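Insect group II chitinase (Ostrinia furnacalis, PDB 5Y2A) probably hydrolyses internal beta-1,4 linkages of chitin, acting as a catalytic domain of a family 18 insect chitinase. Local coordinates at residues L282-I287 with K353-G358; P29-H34 with G358-L363; W12-P17 with K21-D26. All coordinates share one frame; numbering follows the deposited sequence.

Overall arrangement
Interactions 1 and 2 lie on the same side of the chain's centre, their own centres about 14 Å apart; the centre of interaction 3 is about 16 Å from each. Interaction 3 and residues 29-34 of interaction 2 belong to the one loop between strands 4-10 and 34-42. Interaction 3 comes first in sequence; interaction 2 closes at helix 361-371 and thus joins the two ends of the TIM barrel. Interaction 1 is nested inside it, tying helix 284-292 of the insertion to residues 353-358. G358 is common to interactions 1 and 2, and F284 CG lies 3.6 Å from L362 CD1. Interactions 1 and 3 touch only loosely, Y285 OH lying 4.2 Å from R16 CD.

Interaction 1 of 3, residues L282-I287 with K353-G358; sequences LSFYEI and KYCGCG
Helix 284-292 of the insertion between barrel strand 241-254 and helix 322-334 turns its first residues to the loop 353-358, Y285 meeting Y354 and F284 meeting C355. The tyrosines run alongside each other and point the same way. Their rings are inclined by 45°, with centroids 4.8 Å apart, an oblique pair in which Y285 CD1 stands 3.6 Å above the centre of one Y354 face. Nearer the backbone, Y285 CB meets Y354 CG at 3.6 Å. This joins the insertion found in many GH18 chitinases to the loop leaving the last barrel strand, 339-343, and the C355-C288 disulfide makes the link covalent. The same sulfur makes an oblique sulfur-aromatic contact, C355 SG lying 4.3 Å from the F284 ring centroid and 44° off its normal, with CE2 the nearest ring atom. A capping box fixes the helix start: E286 N donates to S283 OG (3.0 Å) and S283 N to E286 OE1 (2.9 Å). With CG between backbone N and carbonyl carbon (chi1 62°), the Y285 ring folds back over S283 OG, which lies over its centre. D349 OD2 accepts from Y354 N and C355 N, fixing the loop backbone at these two residues.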
loop_
_atom_site.group_PDB
_atom_site.type_symbol
_atom_site.label_atom_id
_atom_site.label_comp_id
_atom_site.label_asym_id
_atom_site.label_seq_id
_atom_site.Cartn_x
_atom_site.Cartn_y
_atom_site.Cartn_z
ATOM N N LEU A 282 -12.935 0.328 2.155
ATOM C CA LEU A 282 -13.669 0.427 3.416
ATOM C C LEU A 282 -14.395 -0.886 3.656
ATOM O O LEU A 282 -15.042 -1.408 2.743
ATOM C CB LEU A 282 -14.688 1.583 3.402
ATOM C CG LEU A 282 -14.178 3.030 3.341
ATOM C CD1 LEU A 282 -15.339 4.002 3.117
ATOM C CD2 LEU A 282 -13.416 3.394 4.616
ATOM N N SER A 283 -14.285 -1.418 4.872
ATOM C CA SER A 283 -15.054 -2.602 5.228
ATOM C C SER A 283 -16.538 -2.267 5.258
ATOM O O SER A 283 -16.936 -1.101 5.362
ATOM C CB SER A 283 -14.624 -3.138 6.596
ATOM O OG SER A 283 -15.048 -2.259 7.634
ATOM N N PHE A 284 -17.366 -3.307 5.173
ATOM C CA PHE A 284 -18.803 -3.083 5.275
ATOM C C PHE A 284 -19.158 -2.397 6.588
ATOM O O PHE A 284 -20.005 -1.498 6.609
ATOM C CB PHE A 284 -19.574 -4.398 5.135
ATOM C CG PHE A 284 -21.077 -4.213 5.162
ATOM C CD1 PHE A 284 -21.712 -3.430 4.203
ATOM C CD2 PHE A 284 -21.844 -4.793 6.161
ATOM C CE1 PHE A 284 -23.086 -3.246 4.229
ATOM C CE2 PHE A 284 -23.226 -4.613 6.192
ATOM C CZ PHE A 284 -23.844 -3.837 5.225
ATOM N N TYR A 285 -18.508 -2.788 7.693
ATOM C CA TYR A 285 -18.852 -2.171 8.970
ATOM C C TYR A 285 -18.386 -0.719 9.039
ATOM O O TYR A 285 -19.051 0.110 9.673
ATOM C CB TYR A 285 -18.304 -2.994 10.147
ATOM C CG TYR A 285 -16.799 -3.167 10.244
ATOM C CD1 TYR A 285 -15.998 -2.179 10.813
ATOM C CD2 TYR A 285 -16.188 -4.341 9.821
ATOM C CE1 TYR A 285 -14.616 -2.345 10.922
ATOM C CE2 TYR A 285 -14.810 -4.519 9.929
ATOM C CZ TYR A 285 -14.034 -3.515 10.487
ATOM O OH TYR A 285 -12.667 -3.686 10.599
ATOM N N GLU A 286 -17.268 -0.380 8.387
ATOM C CA GLU A 286 -16.876 1.027 8.308
ATOM C C GLU A 286 -17.885 1.830 7.491
ATOM O O GLU A 286 -18.133 3.009 7.773
ATOM C CB GLU A 286 -15.470 1.148 7.707
ATOM C CG GLU A 286 -14.368 0.672 8.650
ATOM C CD GLU A 286 -12.998 0.581 7.985
ATOM O OE1 GLU A 286 -12.910 0.173 6.804
ATOM O OE2 GLU A 286 -11.996 0.902 8.660
ATOM N N ILE A 287 -18.471 1.213 6.471
ATOM C CA ILE A 287 -19.513 1.888 5.703
ATOM C C ILE A 287 -20.761 2.079 6.556
ATOM O O ILE A 287 -21.427 3.120 6.485
ATOM C CB ILE A 287 -19.805 1.095 4.419
ATOM C CG1 ILE A 287 -18.573 1.090 3.509
ATOM C CG2 ILE A 287 -21.018 1.656 3.689
ATOM C CD1 ILE A 287 -18.672 0.082 2.397
ATOM N N LYS A 353 -21.750 -4.787 15.929
ATOM C CA LYS A 353 -21.794 -3.515 16.643
ATOM C C LYS A 353 -21.961 -2.304 15.734
ATOM O O LYS A 353 -22.289 -1.220 16.231
ATOM C CB LYS A 353 -20.519 -3.333 17.476
ATOM C CG LYS A 353 -20.327 -4.344 18.604
ATOM C CD LYS A 353 -19.021 -4.071 19.348
ATOM C CE LYS A 353 -18.927 -4.847 20.655
ATOM N NZ LYS A 353 -18.807 -6.313 20.443
ATOM N N TYR A 354 -21.721 -2.438 14.431
ATOM C CA TYR A 354 -21.699 -1.279 13.540
ATOM C C TYR A 354 -22.987 -1.088 12.754
ATOM O O TYR A 354 -23.407 0.051 12.531
ATOM C CB TYR A 354 -20.536 -1.392 12.549
ATOM C CG TYR A 354 -19.170 -1.215 13.163
ATOM C CD1 TYR A 354 -18.550 -2.262 13.833
ATOM C CD2 TYR A 354 -18.496 -0.002 13.073
ATOM C CE1 TYR A 354 -17.299 -2.107 14.397
ATOM C CE2 TYR A 354 -17.240 0.161 13.626
ATOM C CZ TYR A 354 -16.650 -0.893 14.290
ATOM O OH TYR A 354 -15.407 -0.732 14.846
ATOM N N CYS A 355 -23.609 -2.169 12.295
ATOM C CA CYS A 355 -24.777 -2.068 11.433
ATOM C C CYS A 355 -26.100 -2.273 12.161
ATOM O O CYS A 355 -27.147 -1.941 11.599
ATOM C CB CYS A 355 -24.670 -3.062 10.269
ATOM S SG CYS A 355 -23.085 -3.002 9.367
ATOM N N GLY A 356 -26.087 -2.811 13.376
ATOM C CA GLY A 356 -27.331 -3.059 14.082
ATOM C C GLY A 356 -28.204 -4.111 13.441
ATOM O O GLY A 356 -29.427 -4.082 13.613
ATOM N N CYS A 357 -27.595 -5.054 12.722
ATOM C CA CYS A 357 -28.291 -6.079 11.956
ATOM C C CYS A 357 -27.938 -7.482 12.438
ATOM O O CYS A 357 -28.085 -8.453 11.688
ATOM C CB CYS A 357 -27.956 -5.925 10.470
ATOM S SG CYS A 357 -28.995 -6.863 9.341
ATOM N N GLY A 358 -27.468 -7.614 13.672
ATOM C CA GLY A 358 -26.968 -8.881 14.158
ATOM C C GLY A 358 -25.537 -9.116 13.712
ATOM O O GLY A 358 -24.963 -8.369 12.918
#

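Interaction 2 of 3, residues P29-H34 with G358-L363; sequences PELCTH and GKAPLL
L31 and L363 carry the apolar part of this contact, their side chains meeting at an angle instead of lying alongside. L363 CD2 is 3.5 Å from L31 CB, and L363 CG lies 3.9 Å from that same carbon. L363 reaches across because its CG is anti to the backbone N (chi1 -174°), which carries both methyls toward the L31 backbone; CD1 comes within 3.7 Å of L31 O. The outer branch of L31 serves a second partner, with L31 CD1 at 4.1 Å from A360 CB, while C32 SG touches L363 CD2 more loosely at 4.4 Å. Beyond the pair, L363 also packs on V5 and C7 of strand 4-10 and on F247. In TIM-barrel terms, residues 29-34 lead into the second strand, 34-42, and 361-371 is the helix that follows the last strand, so the contact lies where the barrel closes on itself. With L363 cut back to an alanine, L31 CB and strand 4-10 would probably be left facing a gap where the branched end of the leucine now sits. Polar links run through side chains flanking the contact: N367 ND2 donates to L31 O and to L363 O, bridging the two segments, and the D348 carboxylate accepts from L362 N and L363 N at the start of the helix, where A360 holds the N-cap position. A disulfide between C32 and C7 fastens residues 29-34 to strand 4-10, beside which L363 packs.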
loop_
_atom_site.group_PDB
_atom_site.type_symbol
_atom_site.label_atom_id
_atom_site.label_comp_id
_atom_site.label_asym_id
_atom_site.label_seq_id
_atom_site.Cartn_x
_atom_site.Cartn_y
_atom_site.Cartn_z
ATOM N N PRO A 29 -18.260 -21.251 12.610
ATOM C CA PRO A 29 -18.191 -22.327 11.606
ATOM C C PRO A 29 -19.543 -22.734 11.058
ATOM O O PRO A 29 -19.600 -23.311 9.965
ATOM C CB PRO A 29 -17.517 -23.481 12.365
ATOM C CG PRO A 29 -17.842 -23.223 13.794
ATOM C CD PRO A 29 -17.869 -21.717 13.951
ATOM N N GLU A 30 -20.632 -22.443 11.771
ATOM C CA GLU A 30 -21.961 -22.737 11.253
ATOM C C GLU A 30 -22.271 -21.950 9.988
ATOM O O GLU A 30 -23.171 -22.336 9.237
ATOM C CB GLU A 30 -23.018 -22.402 12.308
ATOM C CG GLU A 30 -23.121 -23.388 13.451
ATOM C CD GLU A 30 -24.188 -22.985 14.455
ATOM O OE1 GLU A 30 -24.578 -21.797 14.464
ATOM O OE2 GLU A 30 -24.635 -23.853 15.233
ATOM N N LEU A 31 -21.549 -20.860 9.733
ATOM C CA LEU A 31 -21.824 -19.984 8.604
ATOM C C LEU A 31 -20.955 -20.281 7.387
ATOM O O LEU A 31 -20.993 -19.521 6.413
ATOM C CB LEU A 31 -21.644 -18.528 9.037
ATOM C CG LEU A 31 -22.654 -18.013 10.066
ATOM C CD1 LEU A 31 -22.347 -16.570 10.476
ATOM C CD2 LEU A 31 -24.075 -18.128 9.519
ATOM N N CYS A 32 -20.175 -21.360 7.416
ATOM C CA CYS A 32 -19.303 -21.726 6.307
ATOM C C CYS A 32 -19.416 -23.220 6.056
ATOM O O CYS A 32 -19.549 -23.999 7.000
ATOM C CB CYS A 32 -17.835 -21.382 6.599
ATOM S SG CYS A 32 -17.548 -19.666 7.079
ATOM N N THR A 33 -19.349 -23.617 4.787
ATOM C CA THR A 33 -19.105 -25.020 4.476
ATOM C C THR A 33 -17.627 -25.292 4.263
ATOM O O THR A 33 -17.147 -26.398 4.544
ATOM C CB THR A 33 -19.884 -25.445 3.225
ATOM O OG1 THR A 33 -19.405 -24.721 2.084
ATOM C CG2 THR A 33 -21.373 -25.171 3.404
ATOM N N HIS A 34 -16.901 -24.286 3.789
ATOM C CA HIS A 34 -15.473 -24.368 3.537
ATOM C C HIS A 34 -14.838 -23.066 3.995
ATOM O O HIS A 34 -15.413 -21.992 3.801
ATOM C CB HIS A 34 -15.179 -24.610 2.046
ATOM C CG HIS A 34 -15.837 -25.836 1.488
ATOM N ND1 HIS A 34 -17.193 -25.911 1.253
ATOM C CD2 HIS A 34 -15.325 -27.036 1.125
ATOM C CE1 HIS A 34 -17.490 -27.106 0.774
ATOM N NE2 HIS A 34 -16.373 -27.807 0.682
ATOM N N GLY A 358 -27.468 -7.614 13.672
ATOM C CA GLY A 358 -26.968 -8.881 14.158
ATOM C C GLY A 358 -25.537 -9.116 13.712
ATOM O O GLY A 358 -24.963 -8.369 12.918
ATOM N N LYS A 359 -24.947 -10.183 14.239
ATOM C CA LYS A 359 -23.560 -10.498 13.931
ATOM C C LYS A 359 -23.443 -11.105 12.538
ATOM O O LYS A 359 -24.240 -11.960 12.145
ATOM C CB LYS A 359 -22.988 -11.443 14.988
ATOM C CG LYS A 359 -23.100 -10.864 16.397
ATOM C CD LYS A 359 -21.986 -11.332 17.319
ATOM C CE LYS A 359 -21.979 -12.832 17.487
ATOM N NZ LYS A 359 -20.699 -13.291 18.093
ATOM N N ALA A 360 -22.445 -10.641 11.788
ATOM C CA ALA A 360 -22.164 -11.125 10.442
ATOM C C ALA A 360 -23.397 -11.082 9.525
ATOM O O ALA A 360 -23.800 -12.100 8.975
ATOM C CB ALA A 360 -21.592 -12.535 10.495
ATOM N N PRO A 361 -23.991 -9.895 9.327
ATOM C CA PRO A 361 -25.239 -9.845 8.543
ATOM C C PRO A 361 -25.083 -10.291 7.099
ATOM O O PRO A 361 -25.954 -10.997 6.582
ATOM C CB PRO A 361 -25.653 -8.371 8.642
ATOM C CG PRO A 361 -24.381 -7.628 8.943
ATOM C CD PRO A 361 -23.587 -8.561 9.809
ATOM N N LEU A 362 -24.004 -9.895 6.422
ATOM C CA LEU A 362 -23.835 -10.288 5.026
ATOM C C LEU A 362 -23.678 -11.799 4.892
ATOM O O LEU A 362 -24.311 -12.428 4.038
ATOM C CB LEU A 362 -22.636 -9.560 4.413
ATOM C CG LEU A 362 -22.713 -8.028 4.324
ATOM C CD1 LEU A 362 -21.440 -7.462 3.684
ATOM C CD2 LEU A 362 -23.950 -7.553 3.557
ATOM N N LEU A 363 -22.838 -12.404 5.733
ATOM C CA LEU A 363 -22.637 -13.847 5.643
ATOM C C LEU A 363 -23.889 -14.610 6.067
ATOM O O LEU A 363 -24.203 -15.667 5.507
ATOM C CB LEU A 363 -21.432 -14.258 6.492
ATOM C CG LEU A 363 -20.993 -15.720 6.407
ATOM C CD1 LEU A 363 -20.593 -16.078 4.984
ATOM C CD2 LEU A 363 -19.845 -15.977 7.374
#

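Interaction 3 of 3, residues W12-P17 with K21-D26; sequences WAWYRP and KYTPGD
The loop that follows the first barrel strand, 4-10, folds back on itself here, with K21 laid against W14 and Y22 against A13. The lysine ammonium forms a cation-pi contact: K21 NZ is 3.2 Å from the centroid of the five-membered ring of W14 and 18° off its normal, hence over the face. K21 CE adds a CH-pi contact to the same ring at 3.6 Å. The two side chains run alongside, pointing the same way. K21 is extended through its first three torsions and bends only at the last (chi4 79°), which turns NZ over the indole and also lets it donate to W14 O at 3.2 Å, tilted 19° from the carbonyl plane. One cation is thus shared between a ring face and a backbone carbonyl. Y22 N donates to A13 O (3.1 Å) from above the carbonyl plane, and A13 CB meets Y22 CB at 3.7 Å. A weak bond from K21 N to P17 O draws together the two ends of the intervening loop. T23 CG2 reaches W14 CD1 at 3.8 Å, while T23 N is held by D26 OD2 through the anti lone pair. R16 turns to a salt bridge with D346, in the loop after strand 339-343. W14 makes edge-to-face contacts with W55 of helix 54-59 and F62 of helix 62-67, and W55 of the second subunit also packs on it.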
loop_
_atom_site.group_PDB
_atom_site.type_symbol
_atom_site.label_atom_id
_atom_site.label_comp_id
_atom_site.label_asym_id
_atom_site.label_seq_id
_atom_site.Cartn_x
_atom_site.Cartn_y
_atom_site.Cartn_z
ATOM N N TRP A 12 -3.938 -11.551 8.270
ATOM C CA TRP A 12 -3.545 -10.178 8.597
ATOM C C TRP A 12 -4.643 -9.359 9.286
ATOM O O TRP A 12 -4.365 -8.241 9.737
ATOM C CB TRP A 12 -3.061 -9.460 7.337
ATOM C CG TRP A 12 -4.105 -9.216 6.289
ATOM C CD1 TRP A 12 -4.917 -8.120 6.173
ATOM C CD2 TRP A 12 -4.450 -10.087 5.203
ATOM N NE1 TRP A 12 -5.738 -8.252 5.075
ATOM C CE2 TRP A 12 -5.475 -9.452 4.464
ATOM C CE3 TRP A 12 -3.992 -11.343 4.784
ATOM C CZ2 TRP A 12 -6.044 -10.026 3.323
ATOM C CZ3 TRP A 12 -4.566 -11.918 3.656
ATOM C CH2 TRP A 12 -5.578 -11.257 2.936
ATOM N N ALA A 13 -5.866 -9.879 9.415
ATOM C CA ALA A 13 -6.914 -9.163 10.143
ATOM C C ALA A 13 -6.642 -9.074 11.638
ATOM O O ALA A 13 -7.382 -8.382 12.346
ATOM C CB ALA A 13 -8.278 -9.814 9.906
ATOM N N TRP A 14 -5.674 -9.838 12.143
ATOM C CA TRP A 14 -5.261 -9.714 13.535
ATOM C C TRP A 14 -4.566 -8.379 13.798
ATOM O O TRP A 14 -4.646 -7.844 14.912
ATOM C CB TRP A 14 -4.347 -10.890 13.884
ATOM C CG TRP A 14 -4.014 -11.016 15.337
ATOM C CD1 TRP A 14 -4.714 -11.710 16.283
ATOM C CD2 TRP A 14 -2.879 -10.457 16.006
ATOM N NE1 TRP A 14 -4.090 -11.604 17.502
ATOM C CE2 TRP A 14 -2.961 -10.841 17.359
ATOM C CE3 TRP A 14 -1.806 -9.661 15.594
ATOM C CZ2 TRP A 14 -2.011 -10.454 18.304
ATOM C CZ3 TRP A 14 -0.864 -9.280 16.532
ATOM C CH2 TRP A 14 -0.972 -9.677 17.870
ATOM N N TYR A 15 -3.887 -7.829 12.789
ATOM C CA TYR A 15 -3.097 -6.601 12.931
ATOM C C TYR A 15 -3.977 -5.373 12.694
ATOM O O TYR A 15 -3.726 -4.542 11.826
ATOM C CB TYR A 15 -1.917 -6.617 11.964
ATOM C CG TYR A 15 -0.981 -7.795 12.125
ATOM C CD1 TYR A 15 -0.105 -7.862 13.194
ATOM C CD2 TYR A 15 -0.941 -8.814 11.184
ATOM C CE1 TYR A 15 0.759 -8.920 13.350
ATOM C CE2 TYR A 15 -0.068 -9.884 11.329
ATOM C CZ TYR A 15 0.778 -9.927 12.422
ATOM O OH TYR A 15 1.654 -10.968 12.597
ATOM N N ARG A 16 -5.041 -5.286 13.475
ATOM C CA ARG A 16 -6.081 -4.294 13.275
ATOM C C ARG A 16 -6.500 -3.729 14.618
ATOM O O ARG A 16 -6.466 -4.447 15.625
ATOM C CB ARG A 16 -7.303 -4.914 12.586
ATOM C CG ARG A 16 -7.751 -4.193 11.354
ATOM C CD ARG A 16 -8.674 -5.058 10.530
ATOM N NE ARG A 16 -8.027 -5.473 9.295
ATOM C CZ ARG A 16 -8.608 -6.214 8.363
ATOM N NH1 ARG A 16 -9.861 -6.615 8.525
ATOM N NH2 ARG A 16 -7.938 -6.550 7.269
ATOM N N PRO A 17 -6.943 -2.466 14.664
ATOM C CA PRO A 17 -7.358 -1.894 15.949
ATOM C C PRO A 17 -8.475 -2.747 16.530
ATOM O O PRO A 17 -9.250 -3.366 15.796
ATOM C CB PRO A 17 -7.849 -0.488 15.577
ATOM C CG PRO A 17 -7.130 -0.163 14.296
ATOM C CD PRO A 17 -6.955 -1.469 13.575
ATOM N N LYS A 21 -10.278 -6.131 14.970
ATOM C CA LYS A 21 -9.448 -7.318 15.119
ATOM C C LYS A 21 -10.261 -8.591 14.926
ATOM O O LYS A 21 -11.334 -8.754 15.511
ATOM C CB LYS A 21 -8.799 -7.303 16.503
ATOM C CG LYS A 21 -7.882 -8.471 16.794
ATOM C CD LYS A 21 -7.422 -8.423 18.242
ATOM C CE LYS A 21 -6.173 -9.269 18.461
ATOM N NZ LYS A 21 -4.930 -8.600 18.011
ATOM N N TYR A 22 -9.752 -9.490 14.090
ATOM C CA TYR A 22 -10.429 -10.745 13.783
ATOM C C TYR A 22 -9.449 -11.886 13.995
ATOM O O TYR A 22 -8.358 -11.891 13.411
ATOM C CB TYR A 22 -10.959 -10.743 12.348
ATOM C CG TYR A 22 -11.977 -11.828 12.047
ATOM C CD1 TYR A 22 -11.581 -13.138 11.799
ATOM C CD2 TYR A 22 -13.337 -11.531 11.993
ATOM C CE1 TYR A 22 -12.514 -14.131 11.516
ATOM C CE2 TYR A 22 -14.276 -12.512 11.705
ATOM C CZ TYR A 22 -13.857 -13.808 11.469
ATOM O OH TYR A 22 -14.790 -14.777 11.183
ATOM N N THR A 23 -9.837 -12.850 14.831
ATOM C CA THR A 23 -8.990 -13.976 15.193
ATOM C C THR A 23 -9.698 -15.281 14.827
ATOM O O THR A 23 -10.889 -15.264 14.477
ATOM C CB THR A 23 -8.660 -13.942 16.693
ATOM O OG1 THR A 23 -9.796 -14.391 17.441
ATOM C CG2 THR A 23 -8.300 -12.530 17.138
ATOM N N PRO A 24 -9.011 -16.426 14.879
ATOM C CA PRO A 24 -9.714 -17.703 14.651
ATOM C C PRO A 24 -10.925 -17.901 15.546
ATOM O O PRO A 24 -11.898 -18.538 15.124
ATOM C CB PRO A 24 -8.624 -18.747 14.926
ATOM C CG PRO A 24 -7.356 -18.043 14.579
ATOM C CD PRO A 24 -7.552 -16.622 15.011
ATOM N N GLY A 25 -10.897 -17.362 16.765
ATOM C CA GLY A 25 -12.029 -17.446 17.668
ATOM C C GLY A 25 -13.242 -16.650 17.236
ATOM O O GLY A 25 -14.326 -16.870 17.785
ATOM N N ASP A 26 -13.095 -15.741 16.274
ATOM C CA ASP A 26 -14.238 -15.012 15.742
ATOM C C ASP A 26 -14.962 -15.769 14.636
ATOM O O ASP A 26 -16.081 -15.385 14.275
ATOM C CB ASP A 26 -13.795 -13.635 15.218
ATOM C CG ASP A 26 -13.326 -12.714 16.331
ATOM O OD1 ASP A 26 -14.159 -12.324 17.176
ATOM O OD2 ASP A 26 -12.121 -12.393 16.369
#